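Local atomic coordinates of chitin oligosaccahride binding protein NagB1 (Paenibacillus sp. FPU-7, PDB entry 7EHP), a protein that binds short chitin oligosaccharides such as N,N'-diacetylchitobiose as an extracellular solute-binding protein, probably delivering them to a membrane transporter for uptake. Residues G187-T192 and I356-V361; L175-A180 and R348-F353; P61-D66 and A290-R295; S4-Q9 and P53-A58. One frame throughout, in Å; residues are numbered along the deposited sequence.

Contact 1 (G187-T192 and I356-V361)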
# COMPACT_ATOMS: atom_id res chain seq x y z
N GLY A 187 -17.85 8.25 3.21
CA GLY A 187 -19.30 8.13 3.27
C GLY A 187 -19.76 6.81 3.86
O GLY A 187 -20.72 6.77 4.65
N PHE A 188 -19.09 5.71 3.50
CA PHE A 188 -19.43 4.40 4.05
C PHE A 188 -19.43 4.42 5.57
O PHE A 188 -20.35 3.91 6.22
CB PHE A 188 -18.46 3.31 3.56
CG PHE A 188 -18.48 3.06 2.07
CD1 PHE A 188 -19.61 3.32 1.31
CD2 PHE A 188 -17.35 2.52 1.44
CE1 PHE A 188 -19.61 3.07 -0.06
CE2 PHE A 188 -17.35 2.27 0.07
CZ PHE A 188 -18.49 2.55 -0.68
N VAL A 189 -18.36 4.95 6.17
CA VAL A 189 -18.26 4.87 7.62
C VAL A 189 -19.12 5.91 8.33
O VAL A 189 -19.48 5.72 9.49
CB VAL A 189 -16.80 4.98 8.10
CG1 VAL A 189 -15.93 3.91 7.43
CG2 VAL A 189 -16.25 6.35 7.82
N ARG A 190 -19.49 7.01 7.67
CA ARG A 190 -20.37 7.97 8.32
C ARG A 190 -21.84 7.76 7.99
O ARG A 190 -22.69 8.44 8.56
CB ARG A 190 -19.93 9.41 8.00
CG ARG A 190 -20.01 9.90 6.57
CD ARG A 190 -19.59 11.39 6.52
NE ARG A 190 -18.14 11.64 6.44
CZ ARG A 190 -17.31 11.76 7.48
NH1 ARG A 190 -16.01 11.99 7.27
NH2 ARG A 190 -17.74 11.60 8.73
N GLY A 191 -22.16 6.80 7.13
CA GLY A 191 -23.55 6.46 6.85
C GLY A 191 -24.22 7.28 5.78
O GLY A 191 -25.45 7.23 5.67
N THR A 192 -23.47 8.04 4.99
CA THR A 192 -24.03 8.83 3.91
C THR A 192 -23.83 8.20 2.55
O THR A 192 -24.36 8.71 1.56
CB THR A 192 -23.43 10.24 3.90
OG1 THR A 192 -22.02 10.17 3.65
CG2 THR A 192 -23.68 10.93 5.22
N ILE A 356 -9.45 4.10 5.97
CA ILE A 356 -10.71 4.74 6.32
C ILE A 356 -11.68 3.75 6.98
O ILE A 356 -12.28 4.06 8.02
CB ILE A 356 -11.36 5.42 5.10
CG1 ILE A 356 -10.46 6.55 4.59
CG2 ILE A 356 -12.74 5.99 5.46
CD1 ILE A 356 -10.74 6.98 3.19
N VAL A 357 -11.86 2.55 6.40
CA VAL A 357 -12.84 1.60 6.91
C VAL A 357 -12.28 0.83 8.11
O VAL A 357 -11.07 0.72 8.31
CB VAL A 357 -13.34 0.62 5.82
CG1 VAL A 357 -13.79 1.39 4.58
CG2 VAL A 357 -12.26 -0.40 5.47
N GLN A 358 -13.19 0.29 8.91
CA GLN A 358 -12.83 -0.55 10.04
C GLN A 358 -12.26 -1.90 9.58
O GLN A 358 -12.53 -2.38 8.48
CB GLN A 358 -14.07 -0.78 10.92
CG GLN A 358 -14.78 0.51 11.36
CD GLN A 358 -15.92 0.97 10.45
OE1 GLN A 358 -15.89 0.79 9.23
NE2 GLN A 358 -16.93 1.59 11.04
N ALA A 359 -11.47 -2.53 10.47
CA ALA A 359 -10.81 -3.79 10.13
C ALA A 359 -11.80 -4.85 9.67
O ALA A 359 -11.54 -5.57 8.70
CB ALA A 359 -10.02 -4.32 11.33
N LYS A 360 -12.94 -4.96 10.35
CA LYS A 360 -13.91 -5.99 10.00
C LYS A 360 -14.45 -5.79 8.60
O LYS A 360 -14.73 -6.77 7.89
CB LYS A 360 -15.07 -6.00 10.99
CG LYS A 360 -15.85 -7.32 11.02
CD LYS A 360 -15.08 -8.38 11.79
CE LYS A 360 -15.47 -9.80 11.40
NZ LYS A 360 -14.61 -10.80 12.11
N VAL A 361 -14.60 -4.54 8.17
CA VAL A 361 -15.09 -4.24 6.83
C VAL A 361 -14.04 -4.64 5.79
O VAL A 361 -14.35 -5.27 4.78
CB VAL A 361 -15.47 -2.76 6.71
CG1 VAL A 361 -15.74 -2.37 5.27
CG2 VAL A 361 -16.66 -2.44 7.60
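Val189 lays its CG1 methyl against the backbone of Ile356 and Val357 and against the amide end of Gln358. Val189 CG1 stands 3.7 Å from Ile356 O and 3.9 Å from Val357 CA. Gln358 OE1 is 3.6 Å from the same Val189 CG1, so one methyl touches both the chain and the bent-back Gln358 side chain. The chi1 of Val189, -56°, puts CG1 beside the backbone N and opposite the carbonyl carbon, while Val189 CG2 faces Ile356, 4.2 Å from its CG2. A beta-branched residue suits the place, since one methyl meets the backbone and the Gln358 amide while the other packs on the Ile356 side chain.

Gln358 occupies the N-cap position of helix 359-373, and its chain bends at chi2 (93°) to return along Val189, the two side chains running past each other in opposite directions. Its amide makes no hydrogen bond to segment 187-192. Instead OE1 receives a bond from Gln390 and NE2 gives one to Asn394, both on helix 379-396, which fixes the rotation of the amide. The arrangement is helix-end packing in a bilobal solute-binding protein: the last turn of one helix rests on the chain leading into another.

Contact 2 (L175-A180 and R348-F353)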
# COMPACT_ATOMS: atom_id res chain seq x y z
N LEU A 175 -11.14 1.22 -8.81
CA LEU A 175 -12.27 1.10 -9.72
C LEU A 175 -13.54 1.70 -9.12
O LEU A 175 -14.22 2.47 -9.79
CB LEU A 175 -12.48 -0.36 -10.12
CG LEU A 175 -11.70 -0.72 -11.39
CD1 LEU A 175 -11.82 -2.22 -11.68
CD2 LEU A 175 -12.23 0.10 -12.56
N TRP A 176 -13.87 1.38 -7.85
CA TRP A 176 -15.13 1.96 -7.37
C TRP A 176 -14.97 3.43 -7.03
O TRP A 176 -15.96 4.17 -7.03
CB TRP A 176 -15.75 1.24 -6.14
CG TRP A 176 -15.16 1.57 -4.74
CD1 TRP A 176 -15.42 2.69 -4.02
CD2 TRP A 176 -14.42 0.69 -3.86
NE1 TRP A 176 -14.79 2.64 -2.80
CE2 TRP A 176 -14.17 1.42 -2.67
CE3 TRP A 176 -13.89 -0.61 -3.97
CZ2 TRP A 176 -13.43 0.90 -1.60
CZ3 TRP A 176 -13.16 -1.12 -2.91
CH2 TRP A 176 -12.93 -0.37 -1.74
N VAL A 177 -13.75 3.89 -6.74
CA VAL A 177 -13.53 5.33 -6.56
C VAL A 177 -13.61 6.04 -7.91
O VAL A 177 -14.13 7.17 -8.00
CB VAL A 177 -12.18 5.61 -5.86
CG1 VAL A 177 -11.81 7.12 -5.96
CG2 VAL A 177 -12.23 5.16 -4.38
N ARG A 178 -13.12 5.42 -8.98
CA ARG A 178 -13.33 5.96 -10.32
C ARG A 178 -14.82 6.22 -10.57
O ARG A 178 -15.20 7.28 -11.09
CB ARG A 178 -12.78 5.00 -11.38
CG ARG A 178 -11.28 5.15 -11.66
CD ARG A 178 -10.95 6.21 -12.70
NE ARG A 178 -9.50 6.34 -12.89
CZ ARG A 178 -8.68 6.89 -12.00
NH1 ARG A 178 -9.16 7.39 -10.88
NH2 ARG A 178 -7.37 6.96 -12.23
N THR A 179 -15.67 5.25 -10.22
CA THR A 179 -17.08 5.35 -10.61
C THR A 179 -17.90 6.17 -9.63
O THR A 179 -18.82 6.87 -10.04
CB THR A 179 -17.69 3.96 -10.74
OG1 THR A 179 -17.59 3.30 -9.48
CG2 THR A 179 -16.97 3.16 -11.82
N ALA A 180 -17.58 6.11 -8.33
CA ALA A 180 -18.39 6.76 -7.31
C ALA A 180 -17.73 7.95 -6.65
O ALA A 180 -18.39 8.65 -5.87
CB ALA A 180 -18.80 5.75 -6.22
N ARG A 348 -4.83 14.55 -8.36
CA ARG A 348 -5.55 14.55 -7.10
C ARG A 348 -5.52 13.15 -6.49
O ARG A 348 -5.58 12.15 -7.20
CB ARG A 348 -6.98 15.02 -7.32
CG ARG A 348 -7.17 16.53 -7.26
CD ARG A 348 -8.63 16.85 -7.32
NE ARG A 348 -9.18 16.30 -8.55
CZ ARG A 348 -10.24 15.49 -8.59
NH1 ARG A 348 -10.84 15.14 -7.45
NH2 ARG A 348 -10.67 15.02 -9.75
N GLN A 349 -5.43 13.08 -5.17
CA GLN A 349 -5.10 11.82 -4.51
C GLN A 349 -6.18 11.40 -3.53
O GLN A 349 -6.84 12.24 -2.91
CB GLN A 349 -3.77 11.91 -3.79
CG GLN A 349 -2.76 12.65 -4.61
CD GLN A 349 -1.40 12.11 -4.43
OE1 GLN A 349 -1.09 11.49 -3.41
NE2 GLN A 349 -0.57 12.27 -5.45
N PHE A 350 -6.34 10.09 -3.39
CA PHE A 350 -7.17 9.54 -2.33
C PHE A 350 -6.40 8.46 -1.60
O PHE A 350 -5.55 7.78 -2.20
CB PHE A 350 -8.51 9.00 -2.88
CG PHE A 350 -8.38 7.98 -3.99
CD1 PHE A 350 -8.23 8.39 -5.31
CD2 PHE A 350 -8.51 6.63 -3.73
CE1 PHE A 350 -8.15 7.46 -6.35
CE2 PHE A 350 -8.43 5.70 -4.76
CZ PHE A 350 -8.25 6.11 -6.07
N PRO A 351 -6.64 8.29 -0.31
CA PRO A 351 -5.92 7.25 0.44
C PRO A 351 -6.51 5.87 0.17
O PRO A 351 -7.59 5.73 -0.40
CB PRO A 351 -6.12 7.67 1.91
CG PRO A 351 -7.39 8.45 1.91
CD PRO A 351 -7.44 9.15 0.57
N ALA A 352 -5.76 4.85 0.57
CA ALA A 352 -6.28 3.49 0.46
C ALA A 352 -7.50 3.35 1.35
O ALA A 352 -7.57 3.92 2.44
CB ALA A 352 -5.20 2.48 0.88
N PHE A 353 -8.49 2.57 0.88
CA PHE A 353 -9.73 2.39 1.64
C PHE A 353 -9.49 1.83 3.05
O PHE A 353 -10.24 2.15 3.98
CB PHE A 353 -10.70 1.48 0.86
CG PHE A 353 -10.44 0.00 1.04
CD1 PHE A 353 -9.44 -0.63 0.29
CD2 PHE A 353 -11.18 -0.74 1.93
CE1 PHE A 353 -9.18 -1.99 0.47
CE2 PHE A 353 -10.93 -2.09 2.10
CZ PHE A 353 -9.93 -2.72 1.38
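Trp176 and Val177, consecutive on helix 165-180, meet two phenylalanines of 348-353, Trp176 taking Phe353 and Val177 taking Phe350. The indole of Trp176 turns the edge of its six-membered ring toward the face of Phe353, a T-shaped pair with centroids 5.5 Å apart and planes at 70°. Trp176 CH2 is 3.8 Å from Phe353 CG, and CZ2 of the same indole is 3.7 Å from Phe353 CB, so the indole covers the root of the phenylalanine as well as its ring. With chi1 at 80°, the Trp176 ring system sits between backbone N and carbonyl carbon and is carried off the helix toward Phe353. A large flat side chain suits this place because it spans the distance from helix to loop; Val185 touches both rings, and Trp195 meets the indole edge-to-face.

Val177 points toward the strand and sets CG1 over the centre of the Phe350 ring, 3.6 Å from the centroid and 8° off the normal. This is a CH-pi contact of nearly ideal aim. Val177 CG2 rests nearer the rim, 3.9 Å from Phe350 CE2, so the branched valine covers a broad part of one face.

One turn of helix is thus joined to strand 348-350 and the loop after it by apolar groups, all buried. Ala352, which lies between the two phenylalanines in sequence, touches a bound N-acetylglucosamine, and the Phe353 side chain is about 6 Å from a bound N-acetylglucosamine. The pairing is aromatic packing behind the sugar-binding cleft of a periplasmic-binding-protein fold.

Contact 3 (P61-D66 and A290-R295)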
# COMPACT_ATOMS: atom_id res chain seq x y z
N PRO A 61 2.78 -4.76 22.66
CA PRO A 61 3.30 -4.61 21.29
C PRO A 61 4.81 -4.53 21.30
O PRO A 61 5.42 -4.31 22.36
CB PRO A 61 2.68 -3.28 20.84
CG PRO A 61 2.59 -2.51 22.12
CD PRO A 61 2.11 -3.53 23.10
N PRO A 62 5.47 -4.68 20.15
CA PRO A 62 6.91 -4.46 20.10
C PRO A 62 7.22 -3.02 20.49
O PRO A 62 6.32 -2.19 20.62
CB PRO A 62 7.26 -4.74 18.63
CG PRO A 62 6.12 -5.61 18.14
CD PRO A 62 4.94 -4.97 18.80
N LYS A 63 8.51 -2.73 20.69
CA LYS A 63 8.86 -1.35 21.06
C LYS A 63 8.80 -0.43 19.84
O LYS A 63 8.37 0.72 19.94
CB LYS A 63 10.23 -1.31 21.73
CG LYS A 63 10.30 -2.07 23.09
CD LYS A 63 9.07 -1.74 23.97
CE LYS A 63 9.03 -2.52 25.29
NZ LYS A 63 9.32 -3.98 25.16
N ILE A 64 9.21 -0.94 18.68
CA ILE A 64 9.12 -0.24 17.41
C ILE A 64 8.45 -1.19 16.43
O ILE A 64 8.81 -2.37 16.38
CB ILE A 64 10.52 0.18 16.89
CG1 ILE A 64 11.27 1.02 17.93
CG2 ILE A 64 10.42 0.91 15.54
CD1 ILE A 64 12.78 0.96 17.78
N PHE A 65 7.47 -0.71 15.64
CA PHE A 65 6.68 -1.64 14.85
C PHE A 65 6.14 -1.01 13.58
O PHE A 65 5.70 0.14 13.57
CB PHE A 65 5.51 -2.23 15.64
CG PHE A 65 4.83 -1.23 16.54
CD1 PHE A 65 3.84 -0.39 16.05
CD2 PHE A 65 5.18 -1.15 17.88
CE1 PHE A 65 3.20 0.52 16.88
CE2 PHE A 65 4.55 -0.24 18.72
CZ PHE A 65 3.57 0.60 18.23
N ASP A 66 6.15 -1.80 12.51
CA ASP A 66 5.48 -1.41 11.27
C ASP A 66 4.02 -1.11 11.57
O ASP A 66 3.29 -1.97 12.07
CB ASP A 66 5.63 -2.54 10.25
CG ASP A 66 5.15 -2.15 8.89
OD1 ASP A 66 3.95 -1.81 8.74
OD2 ASP A 66 5.97 -2.19 7.95
N ALA A 290 3.84 2.90 23.75
CA ALA A 290 3.68 3.85 24.84
C ALA A 290 4.53 3.47 26.05
O ALA A 290 4.89 4.35 26.83
CB ALA A 290 2.21 3.95 25.24
N SER A 291 4.89 2.19 26.19
CA SER A 291 5.64 1.67 27.33
C SER A 291 7.13 1.61 26.99
O SER A 291 7.69 0.55 26.72
CB SER A 291 5.12 0.29 27.72
OG SER A 291 3.79 0.37 28.16
N LEU A 292 7.78 2.77 27.01
CA LEU A 292 9.21 2.85 26.78
C LEU A 292 9.88 3.36 28.04
O LEU A 292 9.46 4.38 28.60
CB LEU A 292 9.55 3.76 25.59
CG LEU A 292 9.11 3.30 24.19
CD1 LEU A 292 9.53 4.30 23.14
CD2 LEU A 292 9.67 1.94 23.89
N ASN A 293 10.91 2.66 28.49
CA ASN A 293 11.73 3.15 29.59
C ASN A 293 12.84 4.03 29.00
O ASN A 293 12.72 4.50 27.86
CB ASN A 293 12.21 1.96 30.43
CG ASN A 293 13.17 1.04 29.69
OD1 ASN A 293 13.84 1.43 28.74
ND2 ASN A 293 13.24 -0.21 30.14
N GLU A 294 13.94 4.24 29.73
CA GLU A 294 14.93 5.25 29.33
C GLU A 294 15.81 4.78 28.17
O GLU A 294 15.97 5.52 27.19
CB GLU A 294 15.80 5.67 30.53
CG GLU A 294 16.63 4.56 31.15
CD GLU A 294 17.75 5.08 32.03
OE1 GLU A 294 17.96 6.32 32.05
OE2 GLU A 294 18.44 4.26 32.67
N ARG A 295 16.44 3.59 28.27
CA ARG A 295 17.21 3.10 27.13
C ARG A 295 16.31 2.90 25.92
O ARG A 295 16.69 3.20 24.79
CB ARG A 295 17.92 1.76 27.42
CG ARG A 295 18.77 1.59 28.67
CD ARG A 295 19.94 2.56 28.88
NE ARG A 295 21.04 2.47 27.91
CZ ARG A 295 22.14 3.21 28.01
NH1 ARG A 295 22.27 4.04 29.04
NH2 ARG A 295 23.11 3.11 27.11
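Lys63 and Leu292 have most of the surface buried here, with Ser291 adding its backbone carbonyl. The aliphatic part of Lys63 does the work: its CD comes to 3.7 Å from Leu292 CD2, and CB lies 3.9 Å from the same methyl. Leucine suits the place because one branch, CD2, can slip along several lysine methylenes, and the two side chains pass each other in opposite directions.

The bend of Lys63 at chi2 (-44°), with chi3 extended, lays the methylenes along Leu292 CD2 and carries Lys63 CE to 3.6 Å from Ser291 O; the bend at chi4 turns only NZ. That approach of CE is carbon to carbonyl oxygen, not a hydrogen bond. The ammonium group at NZ has a long, weak ion pair with Glu296, and the Lys63 methylenes supply the apolar contact, a division of labour for which lysine is well fitted.

No hydrogen bond joins the two segments, but the backbone of Lys63 pairs with Ser289 just before Ala290. The contact therefore lies at the surface just beyond the antiparallel pairing of strands 64-68 and 277-288. Leu292 also touches Leu83, and Asn293 stands at the N-cap of helix 294-307. The contact lies at the corner where strand 64-68 begins and strand 277-288 hands over to that helix.

Contact 4 (S4-Q9 and P53-A58)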
# COMPACT_ATOMS: atom_id res chain seq x y z
N SER A 4 12.79 -4.43 20.75
CA SER A 4 12.21 -5.13 19.61
C SER A 4 11.84 -4.15 18.50
O SER A 4 11.29 -3.07 18.75
CB SER A 4 10.97 -5.92 20.05
OG SER A 4 10.18 -5.14 20.93
N LEU A 5 12.14 -4.55 17.27
CA LEU A 5 11.87 -3.74 16.09
C LEU A 5 11.10 -4.64 15.12
O LEU A 5 11.71 -5.45 14.43
CB LEU A 5 13.15 -3.20 15.45
CG LEU A 5 12.98 -1.96 14.55
CD1 LEU A 5 14.33 -1.32 14.18
CD2 LEU A 5 12.18 -2.23 13.29
N ARG A 6 9.78 -4.47 15.06
CA ARG A 6 8.94 -5.29 14.20
C ARG A 6 8.83 -4.66 12.82
O ARG A 6 8.45 -3.50 12.68
CB ARG A 6 7.55 -5.45 14.82
CG ARG A 6 6.49 -5.97 13.85
CD ARG A 6 6.55 -7.47 13.69
NE ARG A 6 6.59 -8.18 14.97
CZ ARG A 6 5.57 -8.33 15.81
NH1 ARG A 6 4.36 -7.84 15.53
NH2 ARG A 6 5.75 -9.00 16.93
N HIS A 7 9.17 -5.43 11.79
CA HIS A 7 9.11 -4.96 10.42
C HIS A 7 8.50 -6.05 9.55
O HIS A 7 8.38 -7.21 9.95
CB HIS A 7 10.51 -4.61 9.90
CG HIS A 7 11.38 -5.82 9.76
ND1 HIS A 7 11.39 -6.60 8.63
CD2 HIS A 7 12.21 -6.43 10.64
CE1 HIS A 7 12.21 -7.61 8.80
NE2 HIS A 7 12.73 -7.53 10.01
N THR A 8 8.15 -5.68 8.32
CA THR A 8 7.54 -6.63 7.39
C THR A 8 8.42 -6.93 6.19
O THR A 8 7.92 -7.47 5.19
CB THR A 8 6.17 -6.12 6.93
OG1 THR A 8 6.35 -4.89 6.21
CG2 THR A 8 5.27 -5.85 8.12
N GLN A 9 9.71 -6.58 6.25
CA GLN A 9 10.58 -6.73 5.08
C GLN A 9 11.17 -8.15 5.07
O GLN A 9 12.33 -8.38 5.36
CB GLN A 9 11.68 -5.67 5.08
CG GLN A 9 11.18 -4.21 5.12
CD GLN A 9 10.01 -3.95 4.18
OE1 GLN A 9 10.08 -4.26 2.98
NE2 GLN A 9 8.93 -3.39 4.71
N PRO A 53 -2.50 -6.48 15.92
CA PRO A 53 -3.77 -6.24 16.64
C PRO A 53 -3.88 -7.04 17.92
O PRO A 53 -4.35 -6.52 18.94
CB PRO A 53 -4.83 -6.67 15.62
CG PRO A 53 -4.20 -6.33 14.33
CD PRO A 53 -2.77 -6.83 14.52
N ALA A 54 -3.43 -8.30 17.91
CA ALA A 54 -3.49 -9.11 19.11
C ALA A 54 -2.59 -8.54 20.20
O ALA A 54 -3.01 -8.36 21.35
CB ALA A 54 -3.11 -10.56 18.80
N GLU A 55 -1.33 -8.25 19.85
CA GLU A 55 -0.39 -7.67 20.81
C GLU A 55 -0.91 -6.34 21.35
O GLU A 55 -0.74 -6.04 22.54
CB GLU A 55 0.98 -7.49 20.17
CG GLU A 55 1.57 -8.81 19.69
CD GLU A 55 2.73 -8.64 18.73
OE1 GLU A 55 3.64 -9.49 18.79
OE2 GLU A 55 2.74 -7.68 17.92
N MET A 56 -1.54 -5.53 20.51
CA MET A 56 -2.09 -4.27 20.99
C MET A 56 -3.20 -4.51 22.01
O MET A 56 -3.28 -3.82 23.02
CB MET A 56 -2.60 -3.44 19.82
CG MET A 56 -1.51 -2.76 19.01
SD MET A 56 -0.55 -1.56 19.97
CE MET A 56 0.62 -1.00 18.73
N ALA A 57 -4.06 -5.50 21.76
CA ALA A 57 -5.16 -5.74 22.69
C ALA A 57 -4.65 -6.21 24.04
O ALA A 57 -5.20 -5.84 25.08
CB ALA A 57 -6.13 -6.76 22.10
N ALA A 58 -3.62 -7.06 24.04
CA ALA A 58 -3.03 -7.57 25.27
C ALA A 58 -2.10 -6.56 25.94
O ALA A 58 -1.72 -6.77 27.09
CB ALA A 58 -2.25 -8.86 24.98
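The guanidinium of Arg6 and the carboxylate of Glu55 meet edge to edge, their planes only 25° apart, with Glu55 CD lying in the plane of the guanidinium. This bidentate, end-on salt bridge ties the parallel strand 3-7 to helix 44-58 in the alpha/beta architecture of a solute-binding protein. Each nitrogen serves one oxygen. Arg6 NH2 gives a nearly straight bond of 2.9 Å to the syn lone pair of Glu55 OE1, with an angle of 175°. Arg6 NH1 gives a second bond, also 2.9 Å, to Glu55 OE2, more bent and tilted from both planes. Two bonds to one carboxylate restrain it from turning.

Arginine fits because its flat end can hold several acceptors at once: NH2 also forms a salt bridge with Glu40, and NH1 a hydrogen bond with Asn47. The charge of Arg6 is probably balanced by Glu55 and Glu40. Arg6 reaches the helix by bending at chi2 (81°) and chi3, whereas Glu55 approaches from the other direction on a chain that is extended beyond CG. Pro62 packs against the side chains of both residues.

Just past the strand, Gln9 touches a bound N-acetylglucosamine. A bond within its own segment holds this loop: Gln9 N donates to His7 ND1 at 2.9 Å, meeting the imidazole at its edge, in the ring plane.

Overall arrangement
From the N terminus, contact 4 closes first: strand 3-7 is joined to helix 44-58 with 43 residues between its segments, and the chain then enters strand 64-68, where contact 3 opens. That loop is far longer, closing only at 290-295. Contacts 2 and 1 open inside it, at 175-180 and 187-192, and close beyond it, at 348-353 and 356-361, so both cross contact 3 and also cross each other. Contacts 3 and 4 adjoin, with Ile64 O 2.7 Å from Arg6 N. Contacts 1 and 2 touch too, Phe188 packing on Trp176. The two pairs lie far apart, contacts 2 and 3 about 34 Å between centres, although contacts 2, 3 and 4 reach one sheet.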